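Local structure of magnetosome membrane protein MamB, putative Co/Zn/Cd cation transporter. Cation diffusion facilitator family (Desulfamplus magnetovallimortis, 6QFJ) at residues E8-V13 with Q61-I66; A28-Q33 with V67-T72; L41-D46 with V75-A80. The protein probably transports metal cations across the magnetosome membrane as a cation diffusion facilitator, this chain being its soluble C-terminal domain. One frame throughout, in Å; residues are numbered along the deposited sequence. Where two conformers were deposited one is given.

Interaction 1. Residues E8-V13 with Q61-I66; sequences EAIANV and QIIKEI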
ATOM      1  N   GLU A   8      -8.472  -6.769  -2.349  1.00 46.05           N
ATOM      2  CA  GLU A   8      -8.326  -7.186  -3.714  1.00 43.75           C
ATOM      3  C   GLU A   8      -8.246  -6.017  -4.687  1.00 40.44           C
ATOM      4  O   GLU A   8      -7.424  -6.026  -5.600  1.00 34.51           O
ATOM      5  CB  GLU A   8      -9.502  -8.053  -4.106  1.00 49.99           C
ATOM      6  CG  GLU A   8      -9.470  -8.421  -5.557  1.00 56.02           C
ATOM      7  CD  GLU A   8     -10.639  -9.273  -6.075  1.00 64.17           C
ATOM      8  OE1 GLU A   8     -10.554  -9.684  -7.244  1.00 69.25           O
ATOM      9  OE2 GLU A   8     -11.623  -9.533  -5.357  1.00 72.82           O
ATOM     10  N   ALA A   9      -9.079  -4.981  -4.486  1.00 38.51           N
ATOM     11  CA  ALA A   9      -9.033  -3.873  -5.365  1.00 38.98           C
ATOM     12  C   ALA A   9      -7.716  -3.073  -5.127  1.00 34.32           C
ATOM     13  O   ALA A   9      -7.094  -2.575  -6.055  1.00 32.17           O
ATOM     14  CB  ALA A   9     -10.279  -2.999  -5.172  1.00 40.94           C
ATOM     15  N   ILE A  10      -7.368  -2.874  -3.870  1.00 35.60           N
ATOM     16  CA  ILE A  10      -6.102  -2.221  -3.520  1.00 33.10           C
ATOM     17  C   ILE A  10      -4.902  -2.937  -4.175  1.00 32.80           C
ATOM     18  O   ILE A  10      -4.122  -2.320  -4.875  1.00 30.54           O
ATOM     19  CB  ILE A  10      -5.913  -2.083  -1.990  1.00 34.39           C
ATOM     20  CG1 ILE A  10      -6.920  -1.134  -1.413  1.00 35.72           C
ATOM     21  CG2 ILE A  10      -4.523  -1.532  -1.657  1.00 34.12           C
ATOM     22  CD1 ILE A  10      -7.033  -1.213   0.097  1.00 37.08           C
ATOM     23  N   ALA A  11      -4.843  -4.254  -4.076  1.00 35.56           N
ATOM     24  CA  ALA A  11      -3.776  -5.028  -4.705  1.00 34.82           C
ATOM     25  C   ALA A  11      -3.800  -4.879  -6.188  1.00 36.54           C
ATOM     26  O   ALA A  11      -2.750  -4.734  -6.774  1.00 32.45           O
ATOM     27  CB  ALA A  11      -3.878  -6.527  -4.358  1.00 36.78           C
ATOM     28  N   ASN A  12      -4.990  -4.845  -6.789  1.00 35.95           N
ATOM     29  CA  ASN A  12      -5.080  -4.697  -8.235  1.00 34.50           C
ATOM     30  C   ASN A  12      -4.468  -3.367  -8.644  1.00 30.96           C
ATOM     31  O   ASN A  12      -3.712  -3.296  -9.591  1.00 31.62           O
ATOM     32  CB  ASN A  12      -6.527  -4.739  -8.744  1.00 38.05           C
ATOM     33  CG  ASN A  12      -7.080  -6.147  -8.839  1.00 42.99           C
ATOM     34  OD1 ASN A  12      -6.309  -7.062  -8.846  1.00 47.35           O
ATOM     35  ND2 ASN A  12      -8.413  -6.340  -8.844  1.00 43.57           N
ATOM     36  N   VAL A  13      -4.722  -2.312  -7.880  1.00 29.15           N
ATOM     37  CA  VAL A  13      -4.170  -1.003  -8.252  1.00 26.59           C
ATOM     38  C   VAL A  13      -2.689  -0.971  -8.092  1.00 26.55           C
ATOM     39  O   VAL A  13      -1.920  -0.516  -8.996  1.00 26.93           O
ATOM     40  CB  VAL A  13      -4.841   0.132  -7.506  1.00 25.29           C
ATOM     41  CG1 VAL A  13      -4.186   1.471  -7.893  1.00 24.39           C
ATOM     42  CG2 VAL A  13      -6.328   0.155  -7.846  1.00 26.55           C
ATOM     43  N   GLN A  61      -3.409   7.803  -1.058  1.00 25.47           N
ATOM     44  CA  GLN A  61      -4.445   8.306  -1.953  1.00 23.57           C
ATOM     45  C   GLN A  61      -5.260   7.145  -2.505  1.00 23.62           C
ATOM     46  O   GLN A  61      -6.489   7.160  -2.523  1.00 21.80           O
ATOM     47  CB  GLN A  61      -3.732   9.081  -3.081  1.00 24.83           C
ATOM     48  CG  GLN A  61      -4.675   9.783  -4.079  1.00 26.16           C
ATOM     49  CD  GLN A  61      -5.372   8.879  -5.035  1.00 25.96           C
ATOM     50  OE1 GLN A  61      -4.788   7.965  -5.619  1.00 25.36           O
ATOM     51  NE2 GLN A  61      -6.692   9.123  -5.223  1.00 28.46           N
ATOM     52  N   ILE A  62      -4.582   6.107  -2.927  1.00 23.72           N
ATOM     53  CA  ILE A  62      -5.311   4.925  -3.465  1.00 24.05           C
ATOM     54  C   ILE A  62      -6.266   4.345  -2.495  1.00 24.39           C
ATOM     55  O   ILE A  62      -7.455   4.156  -2.790  1.00 27.23           O
ATOM     56  CB  ILE A  62      -4.298   3.867  -3.957  1.00 24.45           C
ATOM     57  CG1 ILE A  62      -3.549   4.418  -5.138  1.00 24.78           C
ATOM     58  CG2 ILE A  62      -5.009   2.579  -4.301  1.00 23.18           C
ATOM     59  CD1 ILE A  62      -2.314   3.654  -5.542  1.00 27.37           C
ATOM     60  N   ILE A  63      -5.792   4.148  -1.256  1.00 26.10           N
ATOM     61  CA  ILE A  63      -6.679   3.583  -0.252  1.00 27.00           C
ATOM     62  C   ILE A  63      -7.853   4.468   0.057  1.00 29.21           C
ATOM     63  O   ILE A  63      -9.022   4.001   0.074  1.00 33.71           O
ATOM     64  CB  ILE A  63      -5.908   3.186   0.993  1.00 28.70           C
ATOM     65  CG1 ILE A  63      -5.033   2.033   0.610  1.00 33.84           C
ATOM     66  CG2 ILE A  63      -6.895   2.767   2.115  1.00 30.98           C
ATOM     67  CD1 ILE A  63      -4.079   1.648   1.666  1.00 38.81           C
ATOM     68  N   LYS A  64      -7.593   5.755   0.290  1.00 30.14           N
ATOM     69  CA  LYS A  64      -8.672   6.681   0.570  1.00 32.20           C
ATOM     70  C   LYS A  64      -9.713   6.731  -0.559  1.00 30.44           C
ATOM     71  O   LYS A  64     -10.900   6.911  -0.314  1.00 32.62           O
ATOM     72  CB  LYS A  64      -8.109   8.094   0.730  1.00 34.16           C
ATOM     73  CG  LYS A  64      -7.113   8.249   1.824  1.00 35.48           C
ATOM     74  CD  LYS A  64      -7.685   7.794   3.116  1.00 39.39           C
ATOM     75  CE  LYS A  64      -6.824   8.317   4.244  1.00 42.66           C
ATOM     76  NZ  LYS A  64      -7.245   7.689   5.522  1.00 43.31           N
ATOM     77  N   GLU A  65      -9.271   6.594  -1.795  1.00 28.01           N
ATOM     78  CA  GLU A  65     -10.203   6.586  -2.869  1.00 30.18           C
ATOM     79  C   GLU A  65     -11.017   5.311  -2.914  1.00 30.20           C
ATOM     80  O   GLU A  65     -12.215   5.341  -3.186  1.00 34.97           O
ATOM     81  CB  GLU A  65      -9.538   6.800  -4.237  1.00 29.12           C
ATOM     82  CG  GLU A  65     -10.570   6.813  -5.377  1.00 30.56           C
ATOM     83  CD  GLU A  65      -9.943   7.146  -6.744  1.00 35.44           C
ATOM     84  OE1 GLU A  65      -8.875   7.772  -6.782  1.00 33.44           O
ATOM     85  OE2 GLU A  65     -10.551   6.819  -7.808  1.00 33.34           O
ATOM     86  N   ILE A  66     -10.390   4.178  -2.699  1.00 30.73           N
ATOM     87  CA  ILE A  66     -11.124   2.890  -2.798  1.00 32.52           C
ATOM     88  C   ILE A  66     -12.043   2.597  -1.638  1.00 32.37           C
ATOM     89  O   ILE A  66     -13.139   2.094  -1.826  1.00 38.15           O
ATOM     90  CB  ILE A  66     -10.118   1.751  -2.980  1.00 35.51           C
ATOM     91  CG1 ILE A  66      -9.461   1.952  -4.310  1.00 37.92           C
ATOM     92  CG2 ILE A  66     -10.791   0.380  -2.894  1.00 38.20           C
ATOM     93  CD1 ILE A  66      -8.733   0.767  -4.828  1.00 43.26           C
TER
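Ile-10 and Ile-63 mark the nearest backbone approach of segments 8-13 and 61-66, with their CA atoms 6.7 Å apart. Both segments are helical and run roughly antiparallel, at 141° between their N-to-C directions. Their axes come no closer than 10.2 Å, so aliphatic side chains fill the interval, and no hydrogen bond crosses it. Ile-66 is directed at the opposite helix. With CD1 anti to its own CA (chi2 -164°), its end is carried in beside Ala-9 and Val-13, which lie one turn apart on that helix. Ile-66 CD1 stands 4.1 Å from Ala-9 CB and 3.9 Å from Val-13 CG2, the Val-13 and Ile-66 side chains running antiparallel alongside one another. Val-13 and Ile-62 instead meet tip to tip: Val-13 CG1 lies 3.7 Å from Ile-62 CD1 and 3.8 Å from Ile-62 CG2, touching both branches. An alanine in place of Ile-62 would probably open a gap opposite Val-13 and leave its CG1 methyl without these partners. Deeper in, Ile-10 and Ile-63 cross obliquely, with Ile-10 CD1 3.8 Å from Ile-63 CG1. Both isoleucines are buried and also rest on Phe-37 and Ile-39 of strand 34-43, and so join the helix pair to the sheet. This is the helical layer of a two-layer alpha/beta sandwich, as in the C-terminal domains of cation diffusion facilitators, where two helices pack side by side on one face of a three-stranded sheet.

Interaction 2. Residues A28-Q33 with V67-T72; sequences ARELGQ and VDRKST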
ATOM      1  N   ALA A  28      -5.271  -5.746   6.848  1.00 45.99           N
ATOM      2  CA  ALA A  28      -6.376  -4.841   7.254  1.00 45.16           C
ATOM      3  C   ALA A  28      -7.047  -5.338   8.508  1.00 50.01           C
ATOM      4  O   ALA A  28      -7.282  -6.520   8.647  1.00 49.47           O
ATOM      5  CB  ALA A  28      -7.420  -4.747   6.152  1.00 45.56           C
ATOM      6  N   ARG A  29      -7.397  -4.432   9.412  1.00 53.50           N
ATOM      7  CA  ARG A  29      -8.252  -4.826  10.504  1.00 56.93           C
ATOM      8  C   ARG A  29      -9.215  -3.722  10.855  1.00 57.37           C
ATOM      9  O   ARG A  29      -9.021  -2.555  10.500  1.00 50.19           O
ATOM     10  CB  ARG A  29      -7.444  -5.225  11.730  1.00 63.07           C
ATOM     11  CG  ARG A  29      -6.746  -4.088  12.414  1.00 64.80           C
ATOM     12  CD  ARG A  29      -5.833  -4.587  13.523  1.00 67.70           C
ATOM     13  NE  ARG A  29      -4.649  -5.190  12.968  1.00 67.11           N
ATOM     14  CZ  ARG A  29      -3.627  -4.492  12.521  1.00 71.64           C
ATOM     15  NH1 ARG A  29      -3.652  -3.163  12.584  1.00 77.47           N
ATOM     16  NH2 ARG A  29      -2.594  -5.119  12.000  1.00 75.08           N
ATOM     17  N   GLU A  30     -10.245  -4.113  11.590  1.00 58.41           N
ATOM     18  CA  GLU A  30     -11.270  -3.177  11.991  1.00 57.82           C
ATOM     19  C   GLU A  30     -10.992  -2.738  13.393  1.00 59.26           C
ATOM     20  O   GLU A  30     -10.784  -3.544  14.258  1.00 66.51           O
ATOM     21  CB  GLU A  30     -12.658  -3.746  11.939  1.00 60.28           C
ATOM     22  CG  GLU A  30     -12.923  -4.352  10.592  1.00 61.46           C
ATOM     23  CD  GLU A  30     -14.346  -4.858  10.434  1.00 68.30           C
ATOM     24  OE1 GLU A  30     -14.512  -6.070  10.597  1.00 72.38           O
ATOM     25  OE2 GLU A  30     -15.297  -4.093  10.157  1.00 70.09           O
ATOM     26  N   LEU A  31     -10.976  -1.442  13.586  1.00 59.22           N
ATOM     27  CA  LEU A  31     -10.983  -0.841  14.888  1.00 63.45           C
ATOM     28  C   LEU A  31     -12.235   0.048  15.034  1.00 62.94           C
ATOM     29  O   LEU A  31     -12.203   1.212  14.664  1.00 58.11           O
ATOM     30  CB  LEU A  31      -9.673  -0.054  15.132  1.00 66.98           C
ATOM     31  CG  LEU A  31      -9.612   0.436  16.601  1.00 76.26           C
ATOM     32  CD1 LEU A  31      -9.020  -0.680  17.461  1.00 78.44           C
ATOM     33  CD2 LEU A  31      -8.847   1.747  16.788  1.00 76.15           C
ATOM     34  N   GLY A  32     -13.304  -0.486  15.665  1.00 60.13           N
ATOM     35  CA  GLY A  32     -14.620   0.080  15.580  1.00 56.71           C
ATOM     36  C   GLY A  32     -14.973   0.267  14.104  1.00 55.31           C
ATOM     37  O   GLY A  32     -14.833  -0.661  13.301  1.00 58.40           O
ATOM     38  N   GLN A  33     -15.338   1.485  13.738  1.00 50.90           N
ATOM     39  CA  GLN A  33     -15.767   1.812  12.424  1.00 49.85           C
ATOM     40  C   GLN A  33     -14.572   2.197  11.524  1.00 47.28           C
ATOM     41  O   GLN A  33     -14.792   2.670  10.437  1.00 48.94           O
ATOM     42  CB  GLN A  33     -16.761   2.954  12.461  1.00 48.95           C
ATOM     43  CG  GLN A  33     -18.060   2.565  13.087  1.00 53.43           C
ATOM     44  CD  GLN A  33     -19.086   3.668  13.028  1.00 50.44           C
ATOM     45  OE1 GLN A  33     -19.543   4.079  11.966  1.00 47.96           O
ATOM     46  NE2 GLN A  33     -19.434   4.170  14.183  1.00 53.40           N
ATOM     47  N   VAL A  67     -11.601   2.880  -0.430  1.00 32.77           N
ATOM     48  CA  VAL A  67     -12.373   2.611   0.774  1.00 34.00           C
ATOM     49  C   VAL A  67     -13.236   3.814   1.145  1.00 38.17           C
ATOM     50  O   VAL A  67     -12.718   4.883   1.467  1.00 40.38           O
ATOM     51  CB  VAL A  67     -11.363   2.289   1.919  1.00 35.20           C
ATOM     52  CG1 VAL A  67     -12.073   1.918   3.163  1.00 40.28           C
ATOM     53  CG2 VAL A  67     -10.400   1.184   1.525  1.00 35.76           C
ATOM     54  N   ASP A  68     -14.538   3.607   1.188  1.00 46.50           N
ATOM     55  CA  ASP A  68     -15.491   4.673   1.448  0.50 53.53           C
ATOM     56  C   ASP A  68     -15.399   5.151   2.913  1.00 54.88           C
ATOM     57  O   ASP A  68     -15.400   6.358   3.216  1.00 59.98           O
ATOM     58  CB  ASP A  68     -16.915   4.162   1.200  0.50 56.41           C
ATOM     59  CG  ASP A  68     -16.996   3.115   0.061  0.50 58.25           C
ATOM     60  OD1 ASP A  68     -16.438   1.995   0.231  0.50 56.63           O
ATOM     61  OD2 ASP A  68     -17.614   3.409  -0.991  0.50 54.92           O
ATOM     62  N   ARG A  69     -15.277   4.193   3.809  1.00 54.03           N
ATOM     63  CA  ARG A  69     -15.217   4.470   5.240  1.00 50.77           C
ATOM     64  C   ARG A  69     -13.890   5.051   5.698  1.00 43.02           C
ATOM     65  O   ARG A  69     -12.873   5.025   4.984  1.00 38.84           O
ATOM     66  CB  ARG A  69     -15.411   3.169   6.015  1.00 58.06           C
ATOM     67  CG  ARG A  69     -15.738   2.000   5.095  1.00 62.09           C
ATOM     68  CD  ARG A  69     -16.291   0.768   5.838  1.00 66.49           C
ATOM     69  NE  ARG A  69     -15.914   0.724   7.230  1.00 69.40           N
ATOM     70  CZ  ARG A  69     -15.969  -0.375   7.954  1.00 76.53           C
ATOM     71  NH1 ARG A  69     -15.580  -0.323   9.219  1.00 84.25           N
ATOM     72  NH2 ARG A  69     -16.369  -1.520   7.420  1.00 75.90           N
ATOM     73  N   LYS A  70     -13.912   5.518   6.913  1.00 36.14           N
ATOM     74  CA  LYS A  70     -12.740   6.072   7.539  1.00 35.80           C
ATOM     75  C   LYS A  70     -11.646   5.006   7.658  1.00 35.45           C
ATOM     76  O   LYS A  70     -11.917   3.849   8.023  1.00 37.27           O
ATOM     77  CB  LYS A  70     -13.068   6.629   8.932  1.00 38.03           C
ATOM     78  CG  LYS A  70     -11.877   7.315   9.576  1.00 37.70           C
ATOM     79  CD  LYS A  70     -12.143   7.992  10.907  1.00 40.25           C
ATOM     80  CE  LYS A  70     -10.805   8.403  11.501  1.00 43.23           C
ATOM     81  NZ  LYS A  70     -10.781   9.663  12.296  1.00 47.92           N
ATOM     82  N   SER A  71     -10.406   5.405   7.363  1.00 33.89           N
ATOM     83  CA  SER A  71      -9.284   4.534   7.368  1.00 32.98           C
ATOM     84  C   SER A  71      -8.034   5.202   7.900  1.00 35.59           C
ATOM     85  O   SER A  71      -7.893   6.418   7.926  1.00 35.04           O
ATOM     86  CB  SER A  71      -9.008   3.962   5.984  1.00 33.64           C
ATOM     87  OG  SER A  71      -8.582   4.989   5.053  1.00 32.63           O
ATOM     88  N   THR A  72      -7.142   4.340   8.364  1.00 35.57           N
ATOM     89  CA  THR A  72      -5.815   4.679   8.725  1.00 42.56           C
ATOM     90  C   THR A  72      -4.892   3.807   7.853  1.00 38.12           C
ATOM     91  O   THR A  72      -5.195   2.660   7.613  1.00 40.11           O
ATOM     92  CB  THR A  72      -5.590   4.365  10.221  1.00 46.92           C
ATOM     93  OG1 THR A  72      -5.814   5.574  10.947  1.00 60.64           O
ATOM     94  CG2 THR A  72      -4.255   3.864  10.522  1.00 56.48           C
TER
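Arg-69 reaches across to the turn at Gln-33, and its guanidinium makes the polar contacts of this surface patch. The closest part is the edge of that group: Arg-69 NH1 donates a nearly straight but weak hydrogen bond to the backbone oxygen Gln-33 O, at 3.3 Å with an N-H...O angle of 172°. The carbonyl carbon Gln-33 C also lies in the guanidinium plane, 3.6 Å from Arg-69 NH1, which puts the peptide group at the rim of the arginine and not over its face. Along the arginine, CG almost eclipses the backbone N (chi1 -5°), and a bend at chi3 then turns NE back toward Gln-33 O. Tyr-6 of helix 2-15 also touches this side chain.

Beyond this point the contact loosens. Glu-30 OE2 stands 3.9 Å from Arg-69 NH1 and equally far from Arg-69 NH2, a long salt bridge in which the carboxylate and guanidinium planes are turned 63° apart. The Glu-30 side chain lies against Met-3 and Leu-35 as well. Gln-33 and Lys-70, whose CA atoms are 7.2 Å apart, approach mainly through backbone, and the tip of the lysine leads away. Gly-32 and Gln-33 form the corner of a type II' beta turn joining strands 22-31 and 34-43; the positive phi of Gly-32 suits a glycine. Lys-70 itself pairs by backbone with Leu-35.

Four of the five touching residues are exposed, so water is likely to screen the charges. One weak bond and one long ion pair point to a modest electrostatic link between the hairpin turn and the loop leaving helix 49-66.

Interaction 3. Residues L41-D46 with V75-A80; sequences LYVPPD and VRLFAA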
ATOM      1  N   LEU A  41       5.504  -2.655   0.772  1.00 25.03           N
ATOM      2  CA  LEU A  41       5.859  -2.654  -0.655  1.00 24.90           C
ATOM      3  C   LEU A  41       7.313  -2.770  -0.917  1.00 24.75           C
ATOM      4  O   LEU A  41       8.130  -2.319  -0.127  1.00 28.31           O
ATOM      5  CB  LEU A  41       5.448  -1.345  -1.287  1.00 27.29           C
ATOM      6  CG  LEU A  41       3.975  -0.961  -1.021  1.00 27.00           C
ATOM      7  CD1 LEU A  41       3.727   0.402  -1.485  1.00 26.54           C
ATOM      8  CD2 LEU A  41       3.060  -1.928  -1.696  1.00 26.03           C
ATOM      9  N   TYR A  42       7.649  -3.406  -2.049  1.00 24.44           N
ATOM     10  CA  TYR A  42       8.985  -3.409  -2.586  1.00 23.71           C
ATOM     11  C   TYR A  42       9.112  -2.291  -3.530  1.00 23.85           C
ATOM     12  O   TYR A  42       8.246  -2.041  -4.342  1.00 25.23           O
ATOM     13  CB  TYR A  42       9.281  -4.756  -3.368  1.00 25.59           C
ATOM     14  CG  TYR A  42       9.423  -5.960  -2.491  1.00 25.90           C
ATOM     15  CD1 TYR A  42      10.440  -6.024  -1.581  1.00 28.72           C
ATOM     16  CD2 TYR A  42       8.506  -7.004  -2.497  1.00 29.16           C
ATOM     17  CE1 TYR A  42      10.566  -7.085  -0.740  1.00 29.61           C
ATOM     18  CE2 TYR A  42       8.621  -8.103  -1.668  1.00 28.79           C
ATOM     19  CZ  TYR A  42       9.670  -8.128  -0.795  1.00 31.12           C
ATOM     20  OH  TYR A  42       9.856  -9.183   0.048  1.00 33.25           O
ATOM     21  N   VAL A  43      10.222  -1.592  -3.450  1.00 27.05           N
ATOM     22  CA  VAL A  43      10.525  -0.491  -4.365  1.00 26.53           C
ATOM     23  C   VAL A  43      11.990  -0.619  -4.770  1.00 27.64           C
ATOM     24  O   VAL A  43      12.756  -1.367  -4.133  1.00 31.75           O
ATOM     25  CB  VAL A  43      10.345   0.846  -3.681  1.00 24.73           C
ATOM     26  CG1 VAL A  43       8.891   0.997  -3.252  1.00 28.54           C
ATOM     27  CG2 VAL A  43      11.237   0.929  -2.451  1.00 26.50           C
ATOM     28  N   PRO A  44      12.423   0.177  -5.756  1.00 27.82           N
ATOM     29  CA  PRO A  44      13.795   0.038  -6.257  1.00 29.67           C
ATOM     30  C   PRO A  44      14.718   0.402  -5.152  1.00 30.86           C
ATOM     31  O   PRO A  44      14.443   1.374  -4.407  1.00 29.92           O
ATOM     32  CB  PRO A  44      13.869   1.028  -7.426  1.00 28.28           C
ATOM     33  CG  PRO A  44      12.459   1.096  -7.930  1.00 30.55           C
ATOM     34  CD  PRO A  44      11.569   0.922  -6.671  1.00 28.94           C
ATOM     35  N   PRO A  45      15.817  -0.347  -4.994  1.00 33.83           N
ATOM     36  CA  PRO A  45      16.737  -0.101  -3.847  1.00 30.58           C
ATOM     37  C   PRO A  45      17.358   1.275  -3.772  1.00 32.93           C
ATOM     38  O   PRO A  45      17.761   1.698  -2.682  1.00 32.79           O
ATOM     39  CB  PRO A  45      17.839  -1.134  -4.024  1.00 36.70           C
ATOM     40  CG  PRO A  45      17.344  -2.128  -5.036  1.00 39.24           C
ATOM     41  CD  PRO A  45      16.201  -1.502  -5.803  1.00 36.08           C
ATOM     42  N   ASP A  46      17.449   1.979  -4.895  1.00 33.12           N
ATOM     43  CA  ASP A  46      18.063   3.276  -4.919  1.00 36.17           C
ATOM     44  C   ASP A  46      17.065   4.442  -4.729  1.00 37.29           C
ATOM     45  O   ASP A  46      17.418   5.573  -4.954  1.00 37.95           O
ATOM     46  CB  ASP A  46      18.877   3.482  -6.224  1.00 42.27           C
ATOM     47  CG  ASP A  46      18.044   3.364  -7.496  1.00 47.45           C
ATOM     48  OD1 ASP A  46      16.985   2.724  -7.489  1.00 50.55           O
ATOM     49  OD2 ASP A  46      18.526   3.843  -8.530  1.00 62.78           O
ATOM     50  N   VAL A  75       2.296   2.656   5.760  1.00 29.35           N
ATOM     51  CA  VAL A  75       3.007   2.114   4.574  1.00 29.83           C
ATOM     52  C   VAL A  75       4.470   1.905   4.941  1.00 30.16           C
ATOM     53  O   VAL A  75       5.083   2.836   5.471  1.00 27.21           O
ATOM     54  CB  VAL A  75       2.925   3.081   3.383  1.00 27.41           C
ATOM     55  CG1 VAL A  75       3.551   2.508   2.100  1.00 27.55           C
ATOM     56  CG2 VAL A  75       1.495   3.434   3.107  1.00 27.69           C
ATOM     57  N   ARG A  76       5.007   0.710   4.645  1.00 27.62           N
ATOM     58  CA  ARG A  76       6.423   0.478   4.816  1.00 31.38           C
ATOM     59  C   ARG A  76       7.047   0.147   3.481  1.00 26.77           C
ATOM     60  O   ARG A  76       6.503  -0.641   2.747  1.00 25.71           O
ATOM     61  CB  ARG A  76       6.686  -0.612   5.829  1.00 32.81           C
ATOM     62  CG  ARG A  76       6.276  -0.195   7.254  1.00 38.66           C
ATOM     63  CD  ARG A  76       6.709  -1.187   8.289  1.00 41.08           C
ATOM     64  NE  ARG A  76       6.188  -2.518   7.989  1.00 46.13           N
ATOM     65  CZ  ARG A  76       6.587  -3.649   8.606  1.00 54.43           C
ATOM     66  NH1 ARG A  76       6.068  -4.829   8.255  1.00 48.27           N
ATOM     67  NH2 ARG A  76       7.503  -3.610   9.603  1.00 56.79           N
ATOM     68  N   LEU A  77       8.222   0.704   3.199  1.00 27.47           N
ATOM     69  CA  LEU A  77       8.919   0.453   1.901  1.00 28.01           C
ATOM     70  C   LEU A  77      10.192  -0.393   2.158  1.00 27.83           C
ATOM     71  O   LEU A  77      10.990  -0.110   3.073  1.00 25.98           O
ATOM     72  CB  LEU A  77       9.320   1.738   1.241  1.00 25.84           C
ATOM     73  CG  LEU A  77       8.202   2.772   1.022  1.00 26.51           C
ATOM     74  CD1 LEU A  77       8.790   3.952   0.302  1.00 26.93           C
ATOM     75  CD2 LEU A  77       7.096   2.188   0.233  1.00 23.98           C
ATOM     76  N   PHE A  78      10.344  -1.433   1.332  1.00 26.35           N
ATOM     77  CA  PHE A  78      11.481  -2.331   1.377  1.00 26.13           C
ATOM     78  C   PHE A  78      12.169  -2.368   0.031  1.00 24.37           C
ATOM     79  O   PHE A  78      11.535  -2.265  -1.004  1.00 24.65           O
ATOM     80  CB  PHE A  78      10.970  -3.733   1.732  1.00 27.72           C
ATOM     81  CG  PHE A  78      10.402  -3.827   3.091  1.00 27.77           C
ATOM     82  CD1 PHE A  78      11.185  -4.142   4.195  1.00 30.10           C
ATOM     83  CD2 PHE A  78       9.058  -3.603   3.283  1.00 30.96           C
ATOM     84  CE1 PHE A  78      10.626  -4.224   5.472  1.00 30.93           C
ATOM     85  CE2 PHE A  78       8.494  -3.686   4.538  1.00 30.37           C
ATOM     86  CZ  PHE A  78       9.264  -4.011   5.653  1.00 32.18           C
ATOM     87  N   ALA A  79      13.486  -2.528   0.012  1.00 25.64           N
ATOM     88  CA  ALA A  79      14.247  -2.655  -1.232  1.00 27.01           C
ATOM     89  C   ALA A  79      13.755  -3.922  -1.984  1.00 29.59           C
ATOM     90  O   ALA A  79      13.761  -5.023  -1.429  1.00 29.30           O
ATOM     91  CB  ALA A  79      15.729  -2.814  -0.951  1.00 27.64           C
ATOM     92  N   ALA A  80      13.427  -3.777  -3.244  1.00 27.37           N
ATOM     93  CA  ALA A  80      13.195  -5.007  -4.070  1.00 29.68           C
ATOM     94  C   ALA A  80      14.409  -5.933  -4.010  1.00 31.51           C
ATOM     95  O   ALA A  80      15.581  -5.498  -3.934  1.00 29.59           O
ATOM     96  CB  ALA A  80      12.928  -4.616  -5.486  1.00 30.73           C
TER
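Leu-41, Tyr-42 and Val-43 pair in parallel with Leu-77, Phe-78 and Ala-79, the short strand segments crossing at -44°. Four backbone hydrogen bonds join them: Leu-41 N to Arg-76 O, Phe-78 N to Leu-41 O, Val-43 N to Phe-78 O, and Ala-80 N to Val-43 O, the last at 2.7 Å. Tyr-42 shows how the side chains use this register. Tyr-42 CB is 4.0 Å from Ala-80 CA, and Tyr-42 CG, turned beside the backbone N (chi1 -71°), is 4.2 Å from the same atom. Farther along the ring, Tyr-42 CD1 meets Ala-79 O edge-on at 3.5 Å, and Tyr-42 CE1 lies 3.9 Å from that oxygen and 4.2 Å from Phe-78 CB. The tyrosine side chain also touches Gln-81, and Asp-22 and Lys-24 of strand 22-31. On the face carrying Leu-41 and Leu-77, Leu-77 CD2 sits 4.2 Å from Leu-41 CD1 and also meets Val-43 CG1 at 4.1 Å, in a cluster that helix 49-66 covers through Val-59 and Lys-56. Parallel neighbours joined through a helix packed on one face make a beta-alpha-beta crossover, here strand 34-43, helix 49-66 and strand 71-79.

All three contacts belong to one small alpha/beta domain. Interactions 1 and 2 have centres about 13 Å apart and touch directly: Lys-64 NZ and Ser-71 OG, 3.0 Å apart, form a probable hydrogen bond where helix 49-66 leads into strand 71-79. That strand then continues to interaction 3, whose centre lies about 25 Å from that of interaction 2, on the opposite side of the chain's centre. Interactions 1 and 3 are about 18 Å apart between centres and do not touch, yet helix 49-66 serves both, meeting helix 2-15 in one and covering the leucine cluster in the other. Strand 34-43, central in the sheet, lies between strands 22-31 and 71-79.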